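Local coordinates for heme utilization carrier protein (PDB 6U9J) that probably binds heme and related tetrapyrroles such as anaerobilin in the cytosol, acting as a carrier in heme utilization, at residues A[49-54]-A[72-77]. Numbering follows the deposited sequence.
Sequences DTVCEW and GELPSG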
loop_
_atom_site.group_PDB
_atom_site.type_symbol
_atom_site.label_atom_id
_atom_site.label_comp_id
_atom_site.label_asym_id
_atom_site.label_seq_id
_atom_site.Cartn_x
_atom_site.Cartn_y
_atom_site.Cartn_z
ATOM N N ASP A 49 -16.831 -4.486 -7.965
ATOM C CA ASP A 49 -17.105 -4.801 -9.364
ATOM C C ASP A 49 -17.643 -3.592 -10.132
ATOM O O ASP A 49 -17.414 -3.474 -11.344
ATOM C CB ASP A 49 -18.088 -5.967 -9.446
ATOM C CG ASP A 49 -17.470 -7.295 -9.007
ATOM O OD1 ASP A 49 -16.241 -7.355 -8.786
ATOM O OD2 ASP A 49 -18.233 -8.263 -8.850
ATOM N N THR A 50 -18.349 -2.685 -9.448
ATOM C CA THR A 50 -18.854 -1.480 -10.100
ATOM C C THR A 50 -17.718 -0.524 -10.449
ATOM O O THR A 50 -17.640 -0.034 -11.578
ATOM C CB THR A 50 -19.891 -0.803 -9.203
ATOM O OG1 THR A 50 -21.024 -1.663 -9.065
ATOM C CG2 THR A 50 -20.367 0.521 -9.808
ATOM N N VAL A 51 -16.797 -0.294 -9.509
ATOM C CA VAL A 51 -15.690 0.640 -9.742
ATOM C C VAL A 51 -14.775 0.133 -10.846
ATOM O O VAL A 51 -14.144 0.920 -11.565
ATOM C CB VAL A 51 -14.926 0.882 -8.422
ATOM C CG1 VAL A 51 -13.705 1.808 -8.617
ATOM C CG2 VAL A 51 -15.863 1.459 -7.378
ATOM N N CYS A 52 -14.687 -1.193 -11.005
ATOM C CA CYS A 52 -13.872 -1.780 -12.063
ATOM C C CYS A 52 -14.296 -1.328 -13.454
ATOM O O CYS A 52 -13.538 -1.510 -14.413
ATOM C CB CYS A 52 -13.948 -3.309 -11.998
ATOM S SG CYS A 52 -12.976 -4.047 -10.656
ATOM N N GLU A 53 -15.485 -0.741 -13.593
ATOM C CA GLU A 53 -15.968 -0.307 -14.892
ATOM C C GLU A 53 -15.769 1.181 -15.149
ATOM O O GLU A 53 -16.082 1.647 -16.248
ATOM C CB GLU A 53 -17.452 -0.648 -15.028
ATOM C CG GLU A 53 -17.718 -2.123 -14.828
ATOM C CD GLU A 53 -19.161 -2.492 -15.066
ATOM O OE1 GLU A 53 -19.416 -3.393 -15.901
ATOM O OE2 GLU A 53 -20.035 -1.884 -14.418
ATOM N N TRP A 54 -15.236 1.926 -14.178
ATOM C CA TRP A 54 -15.275 3.385 -14.217
ATOM C C TRP A 54 -14.106 4.025 -14.951
ATOM O O TRP A 54 -14.114 5.254 -15.127
ATOM C CB TRP A 54 -15.310 3.935 -12.793
ATOM C CG TRP A 54 -16.597 3.740 -12.071
ATOM C CD1 TRP A 54 -17.742 3.168 -12.553
ATOM C CD2 TRP A 54 -16.879 4.141 -10.725
ATOM N NE1 TRP A 54 -18.715 3.179 -11.582
ATOM C CE2 TRP A 54 -18.211 3.771 -10.450
ATOM C CE3 TRP A 54 -16.130 4.778 -9.723
ATOM C CZ2 TRP A 54 -18.816 4.021 -9.214
ATOM C CZ3 TRP A 54 -16.727 5.016 -8.492
ATOM C CH2 TRP A 54 -18.061 4.635 -8.248
ATOM N N GLY A 72 -5.108 4.117 -12.260
ATOM C CA GLY A 72 -5.395 3.221 -13.357
ATOM C C GLY A 72 -6.690 2.483 -13.086
ATOM O O GLY A 72 -7.372 2.726 -12.096
ATOM N N GLU A 73 -7.007 1.560 -13.985
ATOM C CA GLU A 73 -8.239 0.809 -13.830
ATOM C C GLU A 73 -8.134 -0.124 -12.630
ATOM O O GLU A 73 -7.092 -0.745 -12.398
ATOM C CB GLU A 73 -8.535 0.022 -15.102
ATOM C CG GLU A 73 -8.826 0.922 -16.291
ATOM C CD GLU A 73 -9.362 0.164 -17.494
ATOM O OE1 GLU A 73 -9.034 -1.034 -17.642
ATOM O OE2 GLU A 73 -10.100 0.777 -18.295
ATOM N N LEU A 74 -9.218 -0.215 -11.858
ATOM C CA LEU A 74 -9.239 -1.115 -10.715
ATOM C C LEU A 74 -9.235 -2.560 -11.203
ATOM O O LEU A 74 -10.089 -2.932 -12.014
ATOM C CB LEU A 74 -10.479 -0.848 -9.855
ATOM C CG LEU A 74 -10.415 -1.401 -8.433
ATOM C CD1 LEU A 74 -9.379 -0.635 -7.618
ATOM C CD2 LEU A 74 -11.783 -1.389 -7.752
ATOM N N PRO A 75 -8.293 -3.399 -10.757
ATOM C CA PRO A 75 -8.289 -4.799 -11.195
ATOM C C PRO A 75 -9.465 -5.568 -10.618
ATOM O O PRO A 75 -9.901 -5.320 -9.490
ATOM C CB PRO A 75 -6.954 -5.340 -10.669
ATOM C CG PRO A 75 -6.562 -4.436 -9.565
ATOM C CD PRO A 75 -7.179 -3.085 -9.849
ATOM N N SER A 76 -9.984 -6.502 -11.411
ATOM C CA SER A 76 -10.952 -7.452 -10.899
ATOM C C SER A 76 -10.273 -8.409 -9.920
ATOM O O SER A 76 -9.041 -8.492 -9.835
ATOM C CB SER A 76 -11.581 -8.243 -12.044
ATOM O OG SER A 76 -10.673 -9.210 -12.547
ATOM N N GLY A 77 -11.089 -9.139 -9.163
ATOM C CA GLY A 77 -10.531 -10.085 -8.221
ATOM C C GLY A 77 -11.447 -11.269 -7.996
ATOM O O GLY A 77 -12.585 -11.305 -8.470
HETATM O O HOH W 1 -14.046 -8.513 -9.607
HETATM O O HOH W 2 -11.645 1.151 -12.697
#
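In the ChuX/HutX fold, helix 44-51 and the type I turn from Val51 to Trp54 lie against the link that carries the chain from the six-stranded antiparallel sheet to the small three-stranded one. Cys52 and Leu74 carry most of the contact. The Cys52 sulfur, anti to its own carbonyl carbon (chi1 -76°), lies along the backbone of the link, with SG 3.4 Å from Leu74 O and 3.5 Å from Pro75 O; a small, weakly polar thiol suits a place beside both carbonyls and a methyl group, Leu74 CD2. That same methyl reaches Val51, whose CG1 sits 3.8 Å from Leu74 CD2, the two branched side chains crossing obliquely. With CG anti to its backbone N (chi1 -162°), Leu74, itself buried, also touches Thr59 and Met92, while Val51, compact and apolar, suits a buried place against both Leu74 and Ile119. Farther out, the Trp48 indole NE1 hydrogen-bonds Pro75 O, and Ser76 OG is hydrogen-bonded with Arg87 NH2. The ring of Pro75 holds phi near -69°, which suits an extended link. Two waters bridge the segments. One donates to OD1 of exposed Asp49, a ready carboxylate acceptor, at 2.6 Å and accepts from Gly77 N; the other donates to Val51 O at 2.8 Å and accepts from Leu74 N at 2.9 Å, so Val51 O, which also receives Trp54 N within the turn, is gripped twice.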